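Local structure of DNA fragmentation factor subunit beta (Mus musculus, 1V0D) at residues S130-A135 with E139-W144; G157-S162 with N245-R250; S179-A184 with A278-R283. The protein is a nuclease that cuts DNA and induces chromatin condensation during apoptosis. All coordinates share one frame; numbering follows the deposited sequence.

How the interactions relate
Interactions 1 and 2 are neighbours, with centres 11 Å apart, and the loop 245-250 joins them. It packs on helix 155-175 in interaction 2 and also receives two probable hydrogen bonds from interaction 1: Trp144 NE1 to Pro246 O at 2.6 Å and Asn132 N to Gly248 O at 2.9 Å. Interaction 3 lies far off, its centre about 51 Å from that of interaction 1 and about 40 Å from that of interaction 2, near the other end of helix 155-175. None of the six segments supplies a ligand of the zinc or magnesium ion: zinc is held by Cys229, Cys238, His242 and Cys307, and magnesium by Asp262 and His308. His242 precedes segment 245-250 by three residues.

Interaction 1: S130-A135 with E139-W144; sequences SQNITA and EQDPSW
Ala135 and Asp141 meet where the loop between helices 116-129 and 155-175 doubles back on itself, with two successive beta turns, 132-135 and 141-144, five residues apart. The methyl CB of Ala135 rests on CB of Asp141, 3.5 Å away, and lies 3.9 Å from the carbonyl O of Gln140. A small side chain suits a buried position where the backbones come within 6.0 Å, measured from Ala135 CA to Gln140 CA. Gln140 runs extended beyond its CG, and its NE2 ends 4.3 Å from the Ala135 methyl.

Asn132 fits the first turn because its amide oxygen closes it, while the nitrogen packs against the other segment. With CG anti to the backbone N (chi1 -174°), OD1 turns back to accept a weak hydrogen bond from Ala135 N at 3.3 Å, alongside a weak backbone bond from the same N to Asn132 O. Asn132 ND2 lies 3.8 Å from CB of Asp141.

The Asn132 and Asp141 side chains run alongside one another in reversed senses, amide and carboxylate planes 58° apart. The carboxylate's stronger partner is Lys155, which forms a salt bridge with OD2, donates to Ala135 O and lies on the Trp144 ring as a cation-pi partner, so one ammonium ties both segments to the start of helix 155-175. The second turn closes with a weak bond from Trp144 N to Asp141 O, 3.3 Å long.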
loop_
_atom_site.group_PDB
_atom_site.type_symbol
_atom_site.label_atom_id
_atom_site.label_comp_id
_atom_site.label_asym_id
_atom_site.label_seq_id
_atom_site.Cartn_x
_atom_site.Cartn_y
_atom_site.Cartn_z
ATOM N N SER A 130 -18.654 9.453 6.637
ATOM C CA SER A 130 -19.288 8.968 5.406
ATOM C C SER A 130 -19.079 7.469 5.316
ATOM O O SER A 130 -18.393 6.983 4.419
ATOM C CB SER A 130 -18.659 9.617 4.166
ATOM O OG SER A 130 -18.968 10.997 4.062
ATOM N N GLN A 131 -19.672 6.732 6.243
ATOM C CA GLN A 131 -19.512 5.289 6.268
ATOM C C GLN A 131 -20.835 4.533 6.385
ATOM O O GLN A 131 -21.813 5.047 6.927
ATOM C CB GLN A 131 -18.574 4.922 7.428
ATOM C CG GLN A 131 -18.938 3.657 8.189
ATOM C CD GLN A 131 -20.137 3.841 9.107
ATOM O OE1 GLN A 131 -20.138 4.722 9.971
ATOM N NE2 GLN A 131 -21.159 3.004 8.928
ATOM N N ASN A 132 -20.860 3.311 5.868
ATOM C CA ASN A 132 -22.058 2.490 5.947
ATOM C C ASN A 132 -21.706 1.013 6.144
ATOM O O ASN A 132 -21.951 0.161 5.277
ATOM C CB ASN A 132 -22.909 2.672 4.699
ATOM C CG ASN A 132 -24.234 1.951 4.799
ATOM O OD1 ASN A 132 -24.588 1.416 5.857
ATOM N ND2 ASN A 132 -24.980 1.932 3.702
ATOM N N ILE A 133 -21.131 0.729 7.310
ATOM C CA ILE A 133 -20.709 -0.614 7.692
ATOM C C ILE A 133 -21.842 -1.634 7.665
ATOM O O ILE A 133 -21.675 -2.759 7.185
ATOM C CB ILE A 133 -20.128 -0.605 9.105
ATOM C CG1 ILE A 133 -18.936 0.340 9.165
ATOM C CG2 ILE A 133 -19.725 -2.003 9.508
ATOM C CD1 ILE A 133 -18.392 0.523 10.564
ATOM N N THR A 134 -22.994 -1.230 8.185
ATOM C CA THR A 134 -24.138 -2.114 8.262
ATOM C C THR A 134 -24.602 -2.675 6.929
ATOM O O THR A 134 -25.047 -3.818 6.868
ATOM C CB THR A 134 -25.320 -1.421 8.939
ATOM O OG1 THR A 134 -24.892 -0.849 10.182
ATOM C CG2 THR A 134 -26.420 -2.430 9.218
ATOM N N ALA A 135 -24.504 -1.890 5.859
ATOM C CA ALA A 135 -24.942 -2.367 4.543
ATOM C C ALA A 135 -24.099 -3.556 4.071
ATOM O O ALA A 135 -22.887 -3.582 4.264
ATOM C CB ALA A 135 -24.868 -1.235 3.529
ATOM N N GLU A 139 -26.788 -3.512 -3.707
ATOM C CA GLU A 139 -28.055 -2.812 -3.851
ATOM C C GLU A 139 -28.194 -1.712 -2.791
ATOM O O GLU A 139 -28.523 -0.575 -3.111
ATOM C CB GLU A 139 -29.214 -3.808 -3.715
ATOM C CG GLU A 139 -30.605 -3.236 -4.000
ATOM C CD GLU A 139 -30.852 -2.977 -5.488
ATOM O OE1 GLU A 139 -30.717 -3.929 -6.297
ATOM O OE2 GLU A 139 -31.187 -1.820 -5.846
ATOM N N GLN A 140 -27.931 -2.052 -1.532
ATOM C CA GLN A 140 -28.054 -1.085 -0.443
ATOM C C GLN A 140 -26.854 -0.181 -0.177
ATOM O O GLN A 140 -26.901 0.648 0.733
ATOM C CB GLN A 140 -28.441 -1.799 0.852
ATOM C CG GLN A 140 -27.957 -3.226 0.948
ATOM C CD GLN A 140 -28.337 -3.850 2.274
ATOM O OE1 GLN A 140 -28.216 -5.062 2.462
ATOM N NE2 GLN A 140 -28.794 -3.018 3.210
ATOM N N ASP A 141 -25.789 -0.335 -0.959
ATOM C CA ASP A 141 -24.598 0.502 -0.800
ATOM C C ASP A 141 -23.653 0.282 -1.965
ATOM O O ASP A 141 -22.517 -0.148 -1.785
ATOM C CB ASP A 141 -23.885 0.187 0.520
ATOM C CG ASP A 141 -22.693 1.104 0.780
ATOM O OD1 ASP A 141 -22.807 2.331 0.554
ATOM O OD2 ASP A 141 -21.645 0.597 1.228
ATOM N N PRO A 142 -24.111 0.595 -3.183
ATOM C CA PRO A 142 -23.333 0.438 -4.416
ATOM C C PRO A 142 -22.028 1.237 -4.450
ATOM O O PRO A 142 -21.075 0.854 -5.131
ATOM C CB PRO A 142 -24.320 0.877 -5.491
ATOM C CG PRO A 142 -25.088 1.962 -4.791
ATOM C CD PRO A 142 -25.361 1.332 -3.449
ATOM N N SER A 143 -21.990 2.342 -3.710
ATOM C CA SER A 143 -20.804 3.183 -3.668
ATOM C C SER A 143 -19.560 2.343 -3.350
ATOM O O SER A 143 -18.531 2.432 -4.032
ATOM C CB SER A 143 -20.991 4.274 -2.621
ATOM O OG SER A 143 -20.112 5.357 -2.869
ATOM N N TRP A 144 -19.674 1.530 -2.304
ATOM C CA TRP A 144 -18.609 0.634 -1.872
ATOM C C TRP A 144 -18.046 -0.134 -3.072
ATOM O O TRP A 144 -16.837 -0.143 -3.293
ATOM C CB TRP A 144 -19.171 -0.378 -0.866
ATOM C CG TRP A 144 -18.148 -1.148 -0.051
ATOM C CD1 TRP A 144 -17.586 -0.762 1.142
ATOM C CD2 TRP A 144 -17.613 -2.451 -0.341
ATOM N NE1 TRP A 144 -16.744 -1.748 1.610
ATOM C CE2 TRP A 144 -16.740 -2.793 0.722
ATOM C CE3 TRP A 144 -17.784 -3.365 -1.397
ATOM C CZ2 TRP A 144 -16.045 -4.007 0.763
ATOM C CZ3 TRP A 144 -17.087 -4.577 -1.357
ATOM C CH2 TRP A 144 -16.231 -4.883 -0.284
#

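Interaction 2: G157-S162 with N245-R250; sequences GYLRYS and NPYGNR
A buried apolar contact with CH-pi character joins Leu159, on the early part of helix 155-175, to Pro246 and Tyr247 in the loop that leads from strand 243-244 to helix 250-255. One methyl does the touching. CD2 of Leu159 stands over a face of the Tyr247 ring, 3.6 Å from its centroid and 22° off the ring normal, displaced toward the rim, with CE1 of Tyr247 its nearest ring atom. The same methyl touches the proline ring at its CG corner, Leu159 CD2 to Pro246 CG being 3.5 Å, so it sits in the angle between two consecutive loop residues. A branched leucine suits this place because it can send a single methyl from the helix across to the loop.

Tyr247 presents its face because CG lies beside the backbone N and anti to the carbonyl carbon (chi1 -69°), which brings the far end of the ring toward the helix. There the hydroxyl donates to the carbonyl of Phe210 and accepts from the amide of Arg212, two bonds that satisfy a polar tip in buried surroundings and hold the ring in place. A serine here would probably leave the Leu159 methyl without its aromatic platform and those two backbone groups without their mate.

Farther along, OD1 of Asn249 takes the backbone N of Ser252, the N-cap of helix 250-255, and Arg250 NH2 bonds to Ala306 O of the second subunit. Such a leucine methyl on an aromatic face is CH-pi core packing between helix and loop, here within the DNA fragmentation factor family of the His-Me finger clan.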
loop_
_atom_site.group_PDB
_atom_site.type_symbol
_atom_site.label_atom_id
_atom_site.label_comp_id
_atom_site.label_asym_id
_atom_site.label_seq_id
_atom_site.Cartn_x
_atom_site.Cartn_y
_atom_site.Cartn_z
ATOM N N GLY A 157 -18.616 -11.386 0.377
ATOM C CA GLY A 157 -18.208 -12.174 -0.766
ATOM C C GLY A 157 -16.963 -11.657 -1.432
ATOM O O GLY A 157 -16.081 -12.432 -1.783
ATOM N N TYR A 158 -16.879 -10.348 -1.616
ATOM C CA TYR A 158 -15.709 -9.790 -2.263
ATOM C C TYR A 158 -14.487 -9.975 -1.375
ATOM O O TYR A 158 -13.458 -10.474 -1.834
ATOM C CB TYR A 158 -15.901 -8.305 -2.572
ATOM C CG TYR A 158 -14.631 -7.666 -3.086
ATOM C CD1 TYR A 158 -14.108 -8.004 -4.336
ATOM C CD2 TYR A 158 -13.906 -6.778 -2.290
ATOM C CE1 TYR A 158 -12.884 -7.473 -4.774
ATOM C CE2 TYR A 158 -12.687 -6.245 -2.720
ATOM C CZ TYR A 158 -12.186 -6.596 -3.955
ATOM O OH TYR A 158 -10.989 -6.071 -4.357
ATOM N N LEU A 159 -14.600 -9.574 -0.108
ATOM C CA LEU A 159 -13.494 -9.707 0.838
ATOM C C LEU A 159 -13.039 -11.161 0.980
ATOM O O LEU A 159 -11.854 -11.442 1.159
ATOM C CB LEU A 159 -13.899 -9.131 2.192
ATOM C CG LEU A 159 -13.238 -7.792 2.540
ATOM C CD1 LEU A 159 -13.098 -6.910 1.313
ATOM C CD2 LEU A 159 -14.061 -7.092 3.592
ATOM N N ARG A 160 -13.984 -12.088 0.887
ATOM C CA ARG A 160 -13.659 -13.502 0.970
ATOM C C ARG A 160 -12.744 -13.802 -0.214
ATOM O O ARG A 160 -11.656 -14.362 -0.057
ATOM C CB ARG A 160 -14.938 -14.333 0.874
ATOM C CG ARG A 160 -14.768 -15.794 1.213
ATOM C CD ARG A 160 -16.115 -16.481 1.202
ATOM N NE ARG A 160 -17.119 -15.669 1.888
ATOM C CZ ARG A 160 -18.421 -15.690 1.604
ATOM N NH1 ARG A 160 -18.883 -16.488 0.643
ATOM N NH2 ARG A 160 -19.262 -14.902 2.266
ATOM N N TYR A 161 -13.198 -13.412 -1.399
ATOM C CA TYR A 161 -12.449 -13.598 -2.641
ATOM C C TYR A 161 -11.053 -12.973 -2.525
ATOM O O TYR A 161 -10.051 -13.555 -2.929
ATOM C CB TYR A 161 -13.196 -12.924 -3.806
ATOM C CG TYR A 161 -12.366 -12.789 -5.059
ATOM C CD1 TYR A 161 -12.260 -13.846 -5.963
ATOM C CD2 TYR A 161 -11.636 -11.622 -5.312
ATOM C CE1 TYR A 161 -11.440 -13.753 -7.097
ATOM C CE2 TYR A 161 -10.808 -11.512 -6.442
ATOM C CZ TYR A 161 -10.715 -12.584 -7.333
ATOM O OH TYR A 161 -9.910 -12.492 -8.456
ATOM N N SER A 162 -11.013 -11.763 -1.989
ATOM C CA SER A 162 -9.767 -11.047 -1.831
ATOM C C SER A 162 -8.765 -11.850 -1.017
ATOM O O SER A 162 -7.604 -11.979 -1.406
ATOM C CB SER A 162 -10.029 -9.715 -1.148
ATOM O OG SER A 162 -8.804 -9.086 -0.841
ATOM N N ASN A 245 -12.241 -1.186 9.157
ATOM C CA ASN A 245 -13.447 -1.915 8.792
ATOM C C ASN A 245 -13.666 -1.747 7.302
ATOM O O ASN A 245 -14.384 -0.851 6.857
ATOM C CB ASN A 245 -14.657 -1.404 9.576
ATOM C CG ASN A 245 -15.880 -2.306 9.416
ATOM O OD1 ASN A 245 -16.691 -2.439 10.336
ATOM N ND2 ASN A 245 -16.021 -2.921 8.243
ATOM N N PRO A 246 -13.048 -2.623 6.502
ATOM C CA PRO A 246 -13.175 -2.565 5.042
ATOM C C PRO A 246 -14.614 -2.633 4.539
ATOM O O PRO A 246 -14.876 -2.345 3.378
ATOM C CB PRO A 246 -12.345 -3.762 4.582
ATOM C CG PRO A 246 -12.543 -4.742 5.703
ATOM C CD PRO A 246 -12.378 -3.866 6.923
ATOM N N TYR A 247 -15.546 -3.002 5.411
ATOM C CA TYR A 247 -16.938 -3.124 5.000
ATOM C C TYR A 247 -17.770 -1.851 4.947
ATOM O O TYR A 247 -18.854 -1.858 4.355
ATOM C CB TYR A 247 -17.697 -4.103 5.897
ATOM C CG TYR A 247 -17.295 -5.541 5.759
ATOM C CD1 TYR A 247 -16.217 -6.052 6.479
ATOM C CD2 TYR A 247 -18.015 -6.405 4.939
ATOM C CE1 TYR A 247 -15.864 -7.394 6.395
ATOM C CE2 TYR A 247 -17.671 -7.753 4.847
ATOM C CZ TYR A 247 -16.593 -8.235 5.583
ATOM O OH TYR A 247 -16.245 -9.558 5.514
ATOM N N GLY A 248 -17.307 -0.761 5.540
ATOM C CA GLY A 248 -18.171 0.405 5.516
ATOM C C GLY A 248 -17.757 1.597 4.695
ATOM O O GLY A 248 -18.172 2.716 5.001
ATOM N N ASN A 249 -17.004 1.383 3.625
ATOM C CA ASN A 249 -16.525 2.524 2.870
ATOM C C ASN A 249 -15.679 2.014 1.703
ATOM O O ASN A 249 -14.942 1.038 1.844
ATOM C CB ASN A 249 -15.689 3.349 3.845
ATOM C CG ASN A 249 -15.129 4.587 3.250
ATOM O OD1 ASN A 249 -14.439 4.546 2.236
ATOM N ND2 ASN A 249 -15.395 5.716 3.898
ATOM N N ARG A 250 -15.786 2.666 0.551
ATOM C CA ARG A 250 -15.017 2.262 -0.621
ATOM C C ARG A 250 -13.528 2.444 -0.375
ATOM O O ARG A 250 -12.733 1.542 -0.616
ATOM C CB ARG A 250 -15.423 3.082 -1.844
ATOM C CG ARG A 250 -14.495 2.865 -3.007
ATOM C CD ARG A 250 -14.830 3.710 -4.212
ATOM N NE ARG A 250 -13.817 3.491 -5.240
ATOM C CZ ARG A 250 -12.739 4.253 -5.409
ATOM N NH1 ARG A 250 -12.530 5.315 -4.627
ATOM N NH2 ARG A 250 -11.840 3.918 -6.328
#

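Interaction 3: S179-A184 with A278-R283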
loop_
_atom_site.group_PDB
_atom_site.type_symbol
_atom_site.label_atom_id
_atom_site.label_comp_id
_atom_site.label_asym_id
_atom_site.label_seq_id
_atom_site.Cartn_x
_atom_site.Cartn_y
_atom_site.Cartn_z
ATOM N N SER A 179 11.465 -25.505 -9.514
ATOM C CA SER A 179 12.635 -25.486 -10.391
ATOM C C SER A 179 13.957 -25.401 -9.633
ATOM O O SER A 179 14.966 -25.938 -10.083
ATOM C CB SER A 179 12.551 -24.314 -11.376
ATOM O OG SER A 179 12.739 -23.072 -10.715
ATOM N N MET A 180 13.957 -24.725 -8.489
ATOM C CA MET A 180 15.179 -24.593 -7.706
ATOM C C MET A 180 15.390 -25.776 -6.764
ATOM O O MET A 180 16.241 -25.735 -5.872
ATOM C CB MET A 180 15.162 -23.272 -6.936
ATOM C CG MET A 180 15.289 -22.070 -7.855
ATOM S SD MET A 180 15.128 -20.470 -7.028
ATOM C CE MET A 180 13.484 -19.873 -7.651
ATOM N N VAL A 181 14.613 -26.833 -6.995
ATOM C CA VAL A 181 14.684 -28.066 -6.218
ATOM C C VAL A 181 15.502 -29.076 -7.027
ATOM O O VAL A 181 15.559 -28.983 -8.256
ATOM C CB VAL A 181 13.276 -28.651 -5.993
ATOM C CG1 VAL A 181 13.360 -29.936 -5.201
ATOM C CG2 VAL A 181 12.406 -27.645 -5.282
ATOM N N ASP A 182 16.136 -30.033 -6.348
ATOM C CA ASP A 182 16.930 -31.053 -7.032
ATOM C C ASP A 182 16.001 -31.864 -7.919
ATOM O O ASP A 182 14.902 -32.222 -7.498
ATOM C CB ASP A 182 17.588 -31.999 -6.031
ATOM C CG ASP A 182 18.486 -31.282 -5.051
ATOM O OD1 ASP A 182 18.589 -30.039 -5.148
ATOM O OD2 ASP A 182 19.085 -31.961 -4.182
ATOM N N GLU A 183 16.446 -32.160 -9.137
ATOM C CA GLU A 183 15.636 -32.926 -10.078
ATOM C C GLU A 183 15.186 -34.263 -9.477
ATOM O O GLU A 183 14.081 -34.745 -9.744
ATOM C CB GLU A 183 16.423 -33.160 -11.371
ATOM N N ALA A 184 16.042 -34.854 -8.651
ATOM C CA ALA A 184 15.723 -36.128 -8.020
ATOM C C ALA A 184 14.523 -36.031 -7.068
ATOM O O ALA A 184 13.711 -36.956 -6.987
ATOM C CB ALA A 184 16.949 -36.647 -7.269
ATOM N N ALA A 278 13.845 -30.344 3.186
ATOM C CA ALA A 278 13.243 -31.460 3.927
ATOM C C ALA A 278 12.797 -32.594 3.009
ATOM O O ALA A 278 12.903 -33.768 3.359
ATOM C CB ALA A 278 12.060 -30.966 4.754
ATOM N N ILE A 279 12.291 -32.237 1.834
ATOM C CA ILE A 279 11.841 -33.230 0.871
ATOM C C ILE A 279 13.016 -33.984 0.257
ATOM O O ILE A 279 12.853 -35.096 -0.239
ATOM C CB ILE A 279 11.017 -32.567 -0.249
ATOM C CG1 ILE A 279 9.624 -32.236 0.280
ATOM C CG2 ILE A 279 10.926 -33.474 -1.458
ATOM C CD1 ILE A 279 8.700 -31.655 -0.759
ATOM N N GLN A 280 14.202 -33.387 0.293
ATOM C CA GLN A 280 15.384 -34.032 -0.265
ATOM C C GLN A 280 16.052 -34.916 0.788
ATOM O O GLN A 280 16.771 -35.852 0.459
ATOM C CB GLN A 280 16.352 -32.968 -0.773
ATOM C CG GLN A 280 15.649 -31.966 -1.685
ATOM C CD GLN A 280 16.525 -30.805 -2.123
ATOM O OE1 GLN A 280 17.444 -30.389 -1.410
ATOM N NE2 GLN A 280 16.224 -30.255 -3.295
ATOM N N ASP A 281 15.779 -34.625 2.053
ATOM C CA ASP A 281 16.341 -35.373 3.169
ATOM C C ASP A 281 16.262 -36.887 3.035
ATOM O O ASP A 281 17.244 -37.598 3.259
ATOM C CB ASP A 281 15.639 -34.978 4.462
ATOM C CG ASP A 281 16.195 -35.711 5.671
ATOM O OD1 ASP A 281 17.149 -35.192 6.300
ATOM O OD2 ASP A 281 15.685 -36.815 5.977
ATOM N N GLY A 282 15.086 -37.391 2.696
ATOM C CA GLY A 282 14.939 -38.826 2.579
ATOM C C GLY A 282 13.913 -39.310 3.578
ATOM O O GLY A 282 13.200 -40.281 3.321
ATOM N N ARG A 283 13.839 -38.647 4.727
ATOM C CA ARG A 283 12.857 -39.024 5.736
ATOM C C ARG A 283 11.490 -38.562 5.233
ATOM O O ARG A 283 11.397 -37.690 4.366
ATOM C CB ARG A 283 13.184 -38.375 7.086
ATOM C CG ARG A 283 14.187 -39.161 7.924
ATOM C CD ARG A 283 14.783 -38.319 9.051
ATOM N NE ARG A 283 15.611 -37.229 8.528
ATOM C CZ ARG A 283 16.069 -36.202 9.247
ATOM N NH1 ARG A 283 15.793 -36.101 10.546
ATOM N NH2 ARG A 283 16.800 -35.266 8.656
#
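Gln280, near the C-terminal end of helix 267-281, reaches Val181 and Asp182 with its amide group. The van der Waals part is a methyl against the amide nitrogen: Val181 CG1 lies 3.5 Å from Gln280 NE2, a valine being compact and apolar enough to be buried between this amide and Tyr189.

The polar part sets a carboxylate against an amide. Gln280 is long enough, extended beyond CG, to bring its head across the Asp182 side chain at about a right angle, the two planes 33° apart, with Asp182 OD1 3.0 Å from Gln280 NE2. An aspartate suits this exposed position, offering the amide a short acidic group.

Charge pairing appears within segment 278-283, where the helix ends. Asp281 OD2 accepts from Arg283 N at 2.9 Å through its anti lone pair, an Asx turn, and meets Arg283 NE on the syn side, 32° out of the carboxylate plane, as part of a salt bridge. Gly282 between them has a positive phi (119°), where a CB would press on the preceding carbonyl O.

Segment 179-184 lies in the loop joining helix 155-175 to helix 186-202. Val181 packs on Tyr189 of the latter, and Ile279 touches Glu188, Tyr189 and Val192, so helix 267-281 lies against the start of helix 186-202.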